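Catechol 2,3-dioxygenase (Rhodococcus sp., PDB 2WL9) probably catalyses the iron-dependent extradiol cleavage of catechols, using dioxygen to open the aromatic ring next to its two hydroxyls during aromatic hydrocarbon breakdown. Local coordinates at residues C[221-226]-C[248-253]; C[77-82]-C[87-92]; C[174-177]-C[183-186]; C[33-38]-C[99-104]; C[234-239]-C[290-295]. All blocks are in the same frame, centred on the assembly; numbering follows the deposited sequence.

Interaction 1. Residues C[221-226]-C[248-253]; sequences DDLGYA and EALTFY
The ring of Phe252 meets Leu223 at its edge: CD1 of the leucine lies near the ring plane, 3.7 Å from Phe252 CE2. The backbone carbon of Ala226 approaches the same ring obliquely, one helical turn further on. His227 adds an edge-to-face ring contact, and Pro264 of strand 261-266 also packs against the phenylalanine. Leu223 carries CG anti to the backbone N (chi1 179°), which sends the side chain off the helix toward the strand. Phe252 has CG between its backbone N and carbonyl carbon (chi1 69°), and the two side chains run alongside one another, headed opposite ways. The other leucine methyl, CD2, reaches the strand backbone, 3.3 Å from Leu250 O, and sits 4.3 Å from Leu250 CD2. A branched leucine suits this place because one methyl serves the ring while the other serves Leu250; small Ala226, whose CB also points toward the strand, fits beside the phenyl group. The segment axes run nearly parallel, 19° apart; except for the methyl on Leu250 O the side chains meet through apolar groups, and the touching residues are buried. Leu250 and Phe252 face the helix, whereas Thr251 turns its side chain the other way and hydrogen-bonds through OG1 to Glu263 OE2, and Tyr253 belongs with Glu263, His149 and His212 to the iron site. This is the helix-on-sheet packing of the vicinal oxygen chelate fold, in which one face of a curved sheet is backed by helix 220-232 and the other holds the metal.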
# COMPACT_ATOMS: atom_id res chain seq x y z
N ASP C 221 13.76 -23.15 -2.66
CA ASP C 221 15.01 -23.81 -2.30
C ASP C 221 14.83 -25.11 -1.50
O ASP C 221 15.70 -25.98 -1.52
CB ASP C 221 15.93 -22.83 -1.58
CG ASP C 221 16.40 -21.72 -2.51
OD1 ASP C 221 16.26 -21.88 -3.73
OD2 ASP C 221 16.89 -20.68 -2.02
N ASP C 222 13.70 -25.22 -0.80
CA ASP C 222 13.32 -26.46 -0.11
C ASP C 222 12.91 -27.56 -1.07
O ASP C 222 13.15 -28.74 -0.81
CB ASP C 222 12.22 -26.18 0.92
CG ASP C 222 12.78 -25.63 2.22
OD1 ASP C 222 13.88 -26.06 2.61
OD2 ASP C 222 12.13 -24.76 2.84
N LEU C 223 12.28 -27.18 -2.17
CA LEU C 223 11.96 -28.12 -3.24
C LEU C 223 13.24 -28.65 -3.87
O LEU C 223 13.39 -29.85 -4.09
CB LEU C 223 11.05 -27.48 -4.29
CG LEU C 223 10.65 -28.33 -5.50
CD1 LEU C 223 9.79 -29.52 -5.10
CD2 LEU C 223 9.93 -27.47 -6.53
N GLY C 224 14.18 -27.73 -4.13
CA GLY C 224 15.49 -28.08 -4.68
C GLY C 224 16.26 -29.01 -3.76
O GLY C 224 16.86 -29.98 -4.22
N TYR C 225 16.23 -28.71 -2.47
CA TYR C 225 16.84 -29.53 -1.43
C TYR C 225 16.25 -30.95 -1.41
O TYR C 225 17.00 -31.93 -1.43
CB TYR C 225 16.65 -28.84 -0.07
CG TYR C 225 17.41 -29.43 1.10
CD1 TYR C 225 18.47 -28.74 1.69
CD2 TYR C 225 17.03 -30.65 1.66
CE1 TYR C 225 19.15 -29.25 2.77
CE2 TYR C 225 17.72 -31.18 2.76
CZ TYR C 225 18.78 -30.47 3.30
OH TYR C 225 19.47 -30.97 4.38
N ALA C 226 14.92 -31.04 -1.38
CA ALA C 226 14.23 -32.33 -1.39
C ALA C 226 14.48 -33.11 -2.69
O ALA C 226 14.71 -34.32 -2.66
CB ALA C 226 12.73 -32.15 -1.16
N GLU C 248 -0.49 -24.80 -11.96
CA GLU C 248 0.72 -24.05 -12.34
C GLU C 248 1.84 -24.14 -11.29
O GLU C 248 2.72 -23.27 -11.20
CB GLU C 248 0.39 -22.60 -12.74
CG GLU C 248 -0.57 -22.52 -13.93
CD GLU C 248 -0.71 -21.13 -14.55
OE1 GLU C 248 0.11 -20.23 -14.26
OE2 GLU C 248 -1.66 -20.94 -15.34
N ALA C 249 1.81 -25.21 -10.51
CA ALA C 249 2.80 -25.47 -9.46
C ALA C 249 4.03 -26.17 -10.03
O ALA C 249 3.92 -27.01 -10.91
CB ALA C 249 2.18 -26.31 -8.37
N LEU C 250 5.21 -25.81 -9.51
CA LEU C 250 6.44 -26.50 -9.89
C LEU C 250 6.65 -27.73 -9.01
O LEU C 250 6.92 -27.59 -7.82
CB LEU C 250 7.65 -25.57 -9.79
CG LEU C 250 8.93 -26.03 -10.48
CD1 LEU C 250 8.73 -26.08 -11.99
CD2 LEU C 250 10.09 -25.12 -10.12
N THR C 251 6.51 -28.92 -9.59
CA THR C 251 6.47 -30.16 -8.80
C THR C 251 7.14 -31.34 -9.48
O THR C 251 7.30 -31.35 -10.69
CB THR C 251 5.01 -30.61 -8.49
OG1 THR C 251 4.45 -31.26 -9.65
CG2 THR C 251 4.10 -29.46 -8.06
N PHE C 252 7.53 -32.34 -8.69
CA PHE C 252 7.90 -33.64 -9.22
C PHE C 252 7.15 -34.73 -8.46
O PHE C 252 6.60 -34.45 -7.39
CB PHE C 252 9.43 -33.84 -9.22
CG PHE C 252 10.03 -33.98 -7.85
CD1 PHE C 252 10.35 -35.24 -7.35
CD2 PHE C 252 10.30 -32.86 -7.07
CE1 PHE C 252 10.92 -35.38 -6.09
CE2 PHE C 252 10.87 -33.00 -5.81
CZ PHE C 252 11.18 -34.26 -5.32
N TYR C 253 7.11 -35.93 -9.01
CA TYR C 253 6.42 -37.06 -8.39
C TYR C 253 7.42 -38.18 -8.13
O TYR C 253 8.08 -38.65 -9.06
CB TYR C 253 5.34 -37.61 -9.33
CG TYR C 253 4.12 -36.73 -9.54
CD1 TYR C 253 2.89 -37.07 -8.96
CD2 TYR C 253 4.17 -35.59 -10.34
CE1 TYR C 253 1.76 -36.29 -9.15
CE2 TYR C 253 3.03 -34.79 -10.54
CZ TYR C 253 1.82 -35.16 -9.95
OH TYR C 253 0.68 -34.40 -10.12

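Interaction 2. Residues C[77-82]-C[87-92]; sequences ELAEQL and IPFEVA
The backbone N of Ile87 donates to Leu82 O at 2.8 Å with an angle of 164° at the hydrogen, which ties the chain leaving helix 72-84 back to its last turn. Next to this link the side chains of Leu82 and Ile87 meet through their branch ends, Leu82 CD2 lying 4.0 Å from Ile87 CD1. Phe89 then folds its ring back over the helix. With CG between the backbone N and the carbonyl carbon (chi1 63°), the ring brings CD1 to 3.6 Å from Leu82 CB. Its far end reaches the preceding turn, where CZ lies 3.8 Å from Ala79 CB and CE1 approaches Ala79 O obliquely at 3.3 Å. The chain thus makes a helix-loop-strand connection of the N-terminal VOC sheet: helix 72-84 is followed by strand 90-91, an outermost strand of that sheet, paired with strand 104-109. Alanine suits position 79 because a single methyl leaves room for a whole phenyl ring, while the longer leucine fills the angle between ring and isoleucine. Beyond the pair, Leu108 of the neighbouring strand touches both Leu82 and Ile87, and Phe163 and Leu166 of helix 157-167 pack on Ile87.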
# COMPACT_ATOMS: atom_id res chain seq x y z
N GLU C 77 -24.78 -29.29 10.71
CA GLU C 77 -25.43 -29.04 9.47
C GLU C 77 -25.03 -30.03 8.37
O GLU C 77 -25.83 -30.56 7.68
CB GLU C 77 -25.20 -27.60 9.06
CG GLU C 77 -25.81 -26.59 10.00
CD GLU C 77 -25.53 -25.14 9.66
OE1 GLU C 77 -24.39 -24.77 9.51
OE2 GLU C 77 -26.46 -24.38 9.58
N LEU C 78 -23.76 -30.29 8.26
CA LEU C 78 -23.25 -31.27 7.29
C LEU C 78 -23.82 -32.66 7.52
O LEU C 78 -24.23 -33.34 6.57
CB LEU C 78 -21.72 -31.32 7.32
CG LEU C 78 -20.99 -30.52 6.24
CD1 LEU C 78 -19.51 -30.83 6.28
CD2 LEU C 78 -21.54 -30.83 4.85
N ALA C 79 -23.84 -33.08 8.79
CA ALA C 79 -24.42 -34.36 9.19
C ALA C 79 -25.90 -34.43 8.78
O ALA C 79 -26.36 -35.45 8.28
CB ALA C 79 -24.27 -34.55 10.71
N GLU C 80 -26.62 -33.33 8.99
CA GLU C 80 -28.02 -33.25 8.61
C GLU C 80 -28.20 -33.41 7.10
O GLU C 80 -29.15 -34.07 6.65
CB GLU C 80 -28.65 -31.93 9.09
CG GLU C 80 -30.12 -32.05 9.45
CD GLU C 80 -30.35 -32.87 10.72
OE1 GLU C 80 -30.76 -34.04 10.60
OE2 GLU C 80 -30.09 -32.35 11.83
N GLN C 81 -27.28 -32.83 6.33
CA GLN C 81 -27.25 -32.98 4.87
C GLN C 81 -26.98 -34.43 4.44
O GLN C 81 -27.58 -34.91 3.48
CB GLN C 81 -26.21 -32.02 4.24
CG GLN C 81 -26.62 -30.54 4.25
CD GLN C 81 -25.59 -29.63 3.57
OE1 GLN C 81 -24.64 -29.16 4.21
NE2 GLN C 81 -25.79 -29.36 2.29
N LEU C 82 -26.11 -35.11 5.18
CA LEU C 82 -25.83 -36.53 4.93
C LEU C 82 -27.06 -37.39 5.20
O LEU C 82 -27.39 -38.28 4.41
CB LEU C 82 -24.64 -37.01 5.77
CG LEU C 82 -23.27 -36.40 5.49
CD1 LEU C 82 -22.28 -36.75 6.60
CD2 LEU C 82 -22.73 -36.86 4.13
N ILE C 87 -27.21 -40.88 3.36
CA ILE C 87 -25.83 -41.36 3.45
C ILE C 87 -25.57 -41.76 4.90
O ILE C 87 -25.72 -40.93 5.80
CB ILE C 87 -24.80 -40.32 2.97
CG1 ILE C 87 -24.97 -40.05 1.47
CG2 ILE C 87 -23.36 -40.78 3.28
CD1 ILE C 87 -24.31 -38.79 0.99
N PRO C 88 -25.19 -43.03 5.12
CA PRO C 88 -24.95 -43.52 6.47
C PRO C 88 -23.68 -42.90 7.04
O PRO C 88 -22.69 -42.75 6.32
CB PRO C 88 -24.76 -45.03 6.27
CG PRO C 88 -25.20 -45.32 4.87
CD PRO C 88 -24.93 -44.06 4.11
N PHE C 89 -23.72 -42.53 8.32
CA PHE C 89 -22.53 -41.98 8.98
C PHE C 89 -22.53 -42.31 10.47
O PHE C 89 -23.57 -42.63 11.05
CB PHE C 89 -22.39 -40.47 8.76
CG PHE C 89 -23.52 -39.65 9.33
CD1 PHE C 89 -24.62 -39.33 8.54
CD2 PHE C 89 -23.46 -39.17 10.64
CE1 PHE C 89 -25.67 -38.56 9.06
CE2 PHE C 89 -24.51 -38.40 11.17
CZ PHE C 89 -25.61 -38.10 10.38
N GLU C 90 -21.35 -42.20 11.06
CA GLU C 90 -21.12 -42.48 12.46
C GLU C 90 -20.78 -41.17 13.17
O GLU C 90 -19.90 -40.43 12.73
CB GLU C 90 -19.97 -43.49 12.56
CG GLU C 90 -19.51 -43.84 13.96
CD GLU C 90 -18.51 -44.99 13.97
OE1 GLU C 90 -18.75 -46.01 13.30
OE2 GLU C 90 -17.49 -44.88 14.67
N VAL C 91 -21.51 -40.87 14.24
CA VAL C 91 -21.17 -39.72 15.08
C VAL C 91 -20.20 -40.22 16.14
O VAL C 91 -20.57 -41.02 17.00
CB VAL C 91 -22.42 -39.10 15.77
CG1 VAL C 91 -22.01 -37.91 16.67
CG2 VAL C 91 -23.44 -38.66 14.75
N ALA C 92 -18.96 -39.73 16.07
CA ALA C 92 -17.91 -40.19 16.97
C ALA C 92 -18.14 -39.71 18.39
O ALA C 92 -18.66 -38.61 18.61
CB ALA C 92 -16.56 -39.74 16.47

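Interaction 3. Residues C[174-177]-C[183-186]; sequences EYKF and AVGT
Lys176 places CG beside its backbone N (chi1 -69°), and Thr186 takes the rotamer with OG1 between N and carbonyl carbon (chi1 52°), which leaves the threonine methyl CG2 lying 3.9 Å from Lys176 CG. The two side chains run alongside each other in the same direction, and Lys176 CB also touches Val184 CG1 at 3.8 Å. Lysine suits the place because its aliphatic stem lies on these two methyls while the chain, bent at its third torsion, leads the amino group away; it also packs on Ala98 of a neighbouring subunit. Between the two backbones, Phe177 and Gly185 form an antiparallel hydrogen-bonded pair. Phe177 N donates to Gly185 O at 2.9 Å in a nearly straight bond (170°); the return bond, from Gly185 N to Phe177 O, is more bent. Thr186 CA makes a weak CA-H contact, 3.4 Å to Tyr175 O, a buried carbonyl without a hydrogen-bond partner in the model. Tyr175 OH hydrogen-bonds to Ser245 N. The pair closes a surface β-hairpin in the iron-bearing half of the chain: its first arm continues from strand 170-173, and its second opens strand 184-191, whose Pro187 touches Tyr175 and Phe177.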
# COMPACT_ATOMS: atom_id res chain seq x y z
N GLU C 174 -10.96 -31.11 -15.35
CA GLU C 174 -9.98 -30.09 -15.70
C GLU C 174 -9.05 -30.47 -16.84
O GLU C 174 -8.36 -29.62 -17.38
CB GLU C 174 -9.19 -29.64 -14.46
CG GLU C 174 -10.00 -28.77 -13.53
CD GLU C 174 -9.17 -28.11 -12.45
OE1 GLU C 174 -8.04 -28.56 -12.21
OE2 GLU C 174 -9.67 -27.16 -11.82
N TYR C 175 -9.04 -31.75 -17.19
CA TYR C 175 -8.25 -32.22 -18.32
C TYR C 175 -9.07 -33.12 -19.21
O TYR C 175 -10.02 -33.75 -18.75
CB TYR C 175 -7.04 -32.99 -17.82
CG TYR C 175 -5.85 -32.15 -17.45
CD1 TYR C 175 -4.82 -31.94 -18.36
CD2 TYR C 175 -5.73 -31.59 -16.18
CE1 TYR C 175 -3.71 -31.17 -18.03
CE2 TYR C 175 -4.63 -30.82 -15.84
CZ TYR C 175 -3.62 -30.62 -16.76
OH TYR C 175 -2.52 -29.87 -16.44
N LYS C 176 -8.70 -33.16 -20.49
CA LYS C 176 -9.18 -34.19 -21.41
C LYS C 176 -7.97 -34.86 -22.08
O LYS C 176 -7.18 -34.20 -22.75
CB LYS C 176 -10.11 -33.60 -22.47
CG LYS C 176 -11.46 -33.12 -21.93
CD LYS C 176 -12.21 -32.25 -22.92
CE LYS C 176 -12.79 -33.04 -24.07
NZ LYS C 176 -13.46 -32.16 -25.07
N PHE C 177 -7.82 -36.17 -21.86
CA PHE C 177 -6.74 -36.95 -22.46
C PHE C 177 -7.29 -37.96 -23.46
O PHE C 177 -8.35 -38.54 -23.23
CB PHE C 177 -5.95 -37.71 -21.39
CG PHE C 177 -5.38 -36.84 -20.31
CD1 PHE C 177 -4.33 -35.97 -20.56
CD2 PHE C 177 -5.88 -36.93 -19.01
CE1 PHE C 177 -3.80 -35.17 -19.54
CE2 PHE C 177 -5.35 -36.15 -17.99
CZ PHE C 177 -4.31 -35.27 -18.25
N ALA C 183 -11.68 -43.40 -26.53
CA ALA C 183 -12.33 -42.76 -25.39
C ALA C 183 -11.48 -41.59 -24.87
O ALA C 183 -10.34 -41.41 -25.29
CB ALA C 183 -12.57 -43.77 -24.27
N VAL C 184 -12.05 -40.82 -23.96
CA VAL C 184 -11.39 -39.66 -23.37
C VAL C 184 -11.32 -39.81 -21.84
O VAL C 184 -12.33 -40.08 -21.20
CB VAL C 184 -12.14 -38.35 -23.72
CG1 VAL C 184 -11.36 -37.13 -23.23
CG2 VAL C 184 -12.39 -38.24 -25.22
N GLY C 185 -10.12 -39.65 -21.28
CA GLY C 185 -9.94 -39.57 -19.84
C GLY C 185 -10.24 -38.15 -19.40
O GLY C 185 -9.73 -37.20 -20.01
N THR C 186 -11.07 -38.01 -18.37
CA THR C 186 -11.54 -36.70 -17.90
C THR C 186 -11.50 -36.60 -16.37
O THR C 186 -12.56 -36.62 -15.72
CB THR C 186 -12.99 -36.39 -18.40
OG1 THR C 186 -13.86 -37.48 -18.09
CG2 THR C 186 -13.01 -36.14 -19.92

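Interaction 4. Residues C[33-38]-C[99-104]; sequences VDDGED and ERRVLG
Asp35 OD2 is held by both terminal nitrogens of Arg101 and by a third donor, His49 NE2. The main bond is the salt-bridged one from Arg101 NH2, 2.6 Å long to Asp35 OD2. It reaches the anti side of the carboxylate oxygen rather than the side shared with OD1, and the donor stands 23° out of the carboxylate plane. Arg101 NH1 adds a weak second bond at 3.2 Å to the same Asp35 OD2, giving a forked, one-oxygen grip in place of the two-oxygen clasp that a carboxylate can offer. The flat groups are turned only 26° against each other, and the aspartate lies at the guanidinium edge. Glu37 joins from the same loop: its OE2 is 3.7 Å from Arg101 NH2, a long salt bridge, while its stronger partner is the hydroxyl of Tyr42 in strand 40-44. Arginine suits its place by length, since its bent chain still spans the distance from helix 94-100 to the loop. It is also the residue that leaves the helix, with positive phi, in a Schellman motif. On the loop side, Asp34 OD1 accepts from Gly36 N at 2.8 Å, an Asx turn that shapes the backbone between the two acids, and glycine readily takes the positive phi found there. Gln123 OE1 takes a further bond from Arg101 NH1. Two acids around one guanidinium would be expected to keep Arg101 charged and the carboxylates ionised, so that the contact pins a surface loop to a helix end by charge and directed N-H groups.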
# COMPACT_ATOMS: atom_id res chain seq x y z
N VAL C 33 6.52 -36.86 15.31
CA VAL C 33 5.92 -36.70 16.63
C VAL C 33 5.55 -38.08 17.19
O VAL C 33 4.72 -38.78 16.61
CB VAL C 33 4.68 -35.77 16.58
CG1 VAL C 33 4.01 -35.67 17.95
CG2 VAL C 33 5.06 -34.38 16.06
N ASP C 34 6.19 -38.47 18.29
CA ASP C 34 5.95 -39.77 18.92
C ASP C 34 5.42 -39.58 20.33
O ASP C 34 6.16 -39.20 21.24
CB ASP C 34 7.24 -40.61 18.94
CG ASP C 34 7.00 -42.06 19.35
OD1 ASP C 34 5.99 -42.38 20.01
OD2 ASP C 34 7.87 -42.90 19.02
N ASP C 35 4.14 -39.87 20.52
CA ASP C 35 3.48 -39.69 21.81
C ASP C 35 3.50 -40.95 22.66
O ASP C 35 2.83 -41.02 23.70
CB ASP C 35 2.06 -39.17 21.60
CG ASP C 35 2.02 -37.73 21.13
OD1 ASP C 35 2.96 -36.96 21.46
OD2 ASP C 35 1.06 -37.36 20.43
N GLY C 36 4.27 -41.94 22.23
CA GLY C 36 4.48 -43.15 23.01
C GLY C 36 3.42 -44.20 22.77
O GLY C 36 3.33 -45.18 23.50
N GLU C 37 2.59 -43.98 21.75
CA GLU C 37 1.61 -44.97 21.35
C GLU C 37 2.33 -46.12 20.68
O GLU C 37 3.19 -45.93 19.82
CB GLU C 37 0.56 -44.37 20.42
CG GLU C 37 -0.49 -43.54 21.15
CD GLU C 37 -1.11 -42.47 20.28
OE1 GLU C 37 -2.35 -42.33 20.30
OE2 GLU C 37 -0.36 -41.75 19.58
N ASP C 38 1.97 -47.33 21.12
CA ASP C 38 2.65 -48.54 20.70
C ASP C 38 2.45 -48.89 19.22
O ASP C 38 3.22 -49.67 18.66
CB ASP C 38 2.23 -49.72 21.60
CG ASP C 38 0.72 -49.74 21.88
OD1 ASP C 38 0.04 -48.71 21.68
OD2 ASP C 38 0.22 -50.80 22.32
N GLU C 99 -8.90 -39.53 19.97
CA GLU C 99 -7.97 -40.36 19.21
C GLU C 99 -7.39 -39.60 18.00
O GLU C 99 -6.17 -39.54 17.82
CB GLU C 99 -8.65 -41.66 18.76
CG GLU C 99 -7.67 -42.73 18.35
CD GLU C 99 -8.31 -43.88 17.60
OE1 GLU C 99 -9.54 -43.86 17.37
OE2 GLU C 99 -7.57 -44.81 17.22
N ARG C 100 -8.28 -39.02 17.20
CA ARG C 100 -7.89 -38.23 16.02
C ARG C 100 -7.28 -36.86 16.38
O ARG C 100 -6.82 -36.13 15.50
CB ARG C 100 -9.11 -38.02 15.11
CG ARG C 100 -9.71 -39.31 14.53
CD ARG C 100 -8.80 -39.96 13.49
NE ARG C 100 -9.51 -41.04 12.80
CZ ARG C 100 -9.38 -42.34 13.07
NH1 ARG C 100 -8.52 -42.76 13.99
NH2 ARG C 100 -10.10 -43.22 12.39
N ARG C 101 -7.27 -36.54 17.68
CA ARG C 101 -6.86 -35.22 18.22
C ARG C 101 -7.72 -34.08 17.68
O ARG C 101 -7.21 -33.06 17.20
CB ARG C 101 -5.36 -34.92 17.99
CG ARG C 101 -4.40 -36.06 18.26
CD ARG C 101 -4.51 -36.58 19.69
NE ARG C 101 -3.48 -37.58 19.91
CZ ARG C 101 -2.26 -37.31 20.35
NH1 ARG C 101 -1.91 -36.06 20.62
NH2 ARG C 101 -1.38 -38.30 20.50
N VAL C 102 -9.03 -34.27 17.77
CA VAL C 102 -10.01 -33.27 17.34
C VAL C 102 -11.09 -33.12 18.41
O VAL C 102 -11.14 -33.90 19.37
CB VAL C 102 -10.67 -33.62 15.97
CG1 VAL C 102 -9.63 -33.68 14.87
CG2 VAL C 102 -11.48 -34.94 16.06
N LEU C 103 -11.95 -32.12 18.25
CA LEU C 103 -13.03 -31.91 19.21
C LEU C 103 -14.31 -32.67 18.90
O LEU C 103 -15.01 -33.12 19.81
CB LEU C 103 -13.35 -30.42 19.33
CG LEU C 103 -12.32 -29.51 19.98
CD1 LEU C 103 -12.87 -28.09 19.95
CD2 LEU C 103 -11.98 -29.94 21.41
N GLY C 104 -14.63 -32.78 17.61
CA GLY C 104 -15.83 -33.47 17.16
C GLY C 104 -15.58 -34.09 15.80
O GLY C 104 -14.77 -33.58 15.02

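Interaction 5. Residues C[234-239]-C[290-295]; sequences KIDVTL and EGYGLD
Tyr292 opens the contact from segment 290-295, just after Gly291, whose backbone angles would jam a CB against the preceding carbonyl O and whose N donates to Asp295 OD2 at 2.8 Å. That acceptor uses its syn lone pair, closing the loop from Gly291 to Asp295 within which Tyr292 and Leu294 lie. The hydroxyl of Tyr292 donates to Asp236 OD2 at 3.0 Å. The bond uses the anti lone pair of the carboxylate oxygen, which lies near the plane of the ring at its edge. Carboxylate and ring planes stand 79° apart, and the aspartate side chain is roughly perpendicular to the tyrosine. Nearer the root of the ring, Thr238 CG2 presses obliquely on Tyr292 CD1 at 3.2 Å, a tight approach. Tyrosine fits both demands, giving a flat apolar body to the threonine methyl and a hydroxyl to the acid. Leu294 then points back toward segment 234-239, where its CD1 meets Leu239 CD1 at 4.0 Å. Leu239 CD2 also lies 3.9 Å from Leu294 O. Leu261 of strand 261-266 touches both Tyr292 and Leu294, and Leu294 packs on Tyr253. On the strand side, Thr238 and Leu239 both face Tyr253, a classic β-bulge, so that the C-terminal loop is laid over a bulged strand bordering the iron site, with the side chain of Leu294 about 7 Å from the metal.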
# COMPACT_ATOMS: atom_id res chain seq x y z
N LYS C 234 18.60 -42.35 -4.59
CA LYS C 234 18.17 -43.24 -5.67
C LYS C 234 16.71 -43.68 -5.57
O LYS C 234 16.35 -44.80 -5.96
CB LYS C 234 19.12 -44.45 -5.79
N ILE C 235 15.87 -42.78 -5.06
CA ILE C 235 14.43 -43.03 -4.95
C ILE C 235 13.76 -42.73 -6.30
O ILE C 235 14.07 -41.73 -6.94
CB ILE C 235 13.79 -42.18 -3.82
CG1 ILE C 235 14.42 -42.53 -2.47
CG2 ILE C 235 12.28 -42.38 -3.78
CD1 ILE C 235 13.94 -41.66 -1.31
N ASP C 236 12.87 -43.63 -6.72
CA ASP C 236 12.19 -43.53 -8.01
C ASP C 236 11.41 -42.23 -8.20
O ASP C 236 10.59 -41.86 -7.35
CB ASP C 236 11.25 -44.72 -8.22
CG ASP C 236 11.99 -46.03 -8.40
OD1 ASP C 236 13.22 -46.00 -8.62
OD2 ASP C 236 11.34 -47.09 -8.34
N VAL C 237 11.70 -41.55 -9.31
CA VAL C 237 10.95 -40.37 -9.75
C VAL C 237 10.13 -40.81 -10.96
O VAL C 237 10.69 -41.19 -11.99
CB VAL C 237 11.90 -39.20 -10.14
CG1 VAL C 237 11.17 -38.11 -10.93
CG2 VAL C 237 12.55 -38.59 -8.90
N THR C 238 8.80 -40.78 -10.82
CA THR C 238 7.89 -41.18 -11.91
C THR C 238 7.65 -40.06 -12.91
O THR C 238 7.53 -40.30 -14.11
CB THR C 238 6.54 -41.65 -11.37
OG1 THR C 238 5.75 -40.52 -10.97
CG2 THR C 238 6.74 -42.57 -10.19
N LEU C 239 7.54 -38.83 -12.41
CA LEU C 239 7.44 -37.65 -13.26
C LEU C 239 8.47 -36.62 -12.79
O LEU C 239 8.51 -36.26 -11.61
CB LEU C 239 6.02 -37.06 -13.23
CG LEU C 239 4.84 -37.91 -13.74
CD1 LEU C 239 3.50 -37.33 -13.30
CD2 LEU C 239 4.87 -38.11 -15.25
N GLU C 290 8.44 -45.96 -14.51
CA GLU C 290 7.04 -46.29 -14.79
C GLU C 290 6.42 -47.25 -13.77
O GLU C 290 7.13 -47.89 -13.00
CB GLU C 290 6.89 -46.82 -16.22
CG GLU C 290 7.17 -45.76 -17.28
CD GLU C 290 6.75 -46.18 -18.68
OE1 GLU C 290 5.56 -46.50 -18.88
OE2 GLU C 290 7.61 -46.15 -19.58
N GLY C 291 5.09 -47.31 -13.76
CA GLY C 291 4.36 -48.29 -12.95
C GLY C 291 3.74 -47.78 -11.66
O GLY C 291 3.39 -48.57 -10.78
N TYR C 292 3.61 -46.46 -11.54
CA TYR C 292 2.99 -45.86 -10.35
C TYR C 292 1.63 -45.22 -10.66
O TYR C 292 1.11 -44.44 -9.86
CB TYR C 292 3.94 -44.83 -9.71
CG TYR C 292 5.17 -45.44 -9.05
CD1 TYR C 292 6.31 -45.75 -9.79
CD2 TYR C 292 5.18 -45.69 -7.68
CE1 TYR C 292 7.44 -46.30 -9.19
CE2 TYR C 292 6.31 -46.24 -7.06
CZ TYR C 292 7.43 -46.54 -7.82
OH TYR C 292 8.53 -47.09 -7.21
N GLY C 293 1.07 -45.57 -11.82
CA GLY C 293 -0.29 -45.14 -12.19
C GLY C 293 -0.38 -43.79 -12.88
O GLY C 293 -1.47 -43.29 -13.12
N LEU C 294 0.75 -43.20 -13.22
CA LEU C 294 0.83 -41.91 -13.88
C LEU C 294 1.73 -42.03 -15.08
O LEU C 294 2.57 -41.22 -15.32
CB LEU C 294 1.35 -40.83 -12.95
CG LEU C 294 0.46 -40.32 -11.82
CD1 LEU C 294 1.18 -39.44 -10.89
CD2 LEU C 294 -0.76 -39.63 -12.27
N ASP C 295 1.54 -43.06 -15.87
CA ASP C 295 2.36 -43.32 -17.02
C ASP C 295 1.84 -42.62 -18.27
O ASP C 295 2.34 -42.79 -19.35
CB ASP C 295 2.58 -44.79 -17.21
CG ASP C 295 3.50 -45.33 -16.20
OD1 ASP C 295 4.32 -44.57 -15.76
OD2 ASP C 295 3.39 -46.46 -15.84

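Interactions 2 and 4 belong to the N-terminal VOC half, the first nested inside the chain loop closed by the second, their centres 23 Å apart. Interaction 2 ties helix 72-84 to edge strand 90-91; interaction 4 ties the loop after strand 31-33 to the end of helix 94-100. Interactions 3, 1 and 5 reach the iron-bearing sheet. Interaction 3 closes before the other two open, while interactions 1 and 5 cross in sequence: helix 220-232 leads into strand 237-240, which pairs with strand 250-255. These two touch, Tyr253 O lying 2.9 Å from Thr238 N. The centre of interaction 2 lies about 38 Å from the centres of both, across the chain's centre.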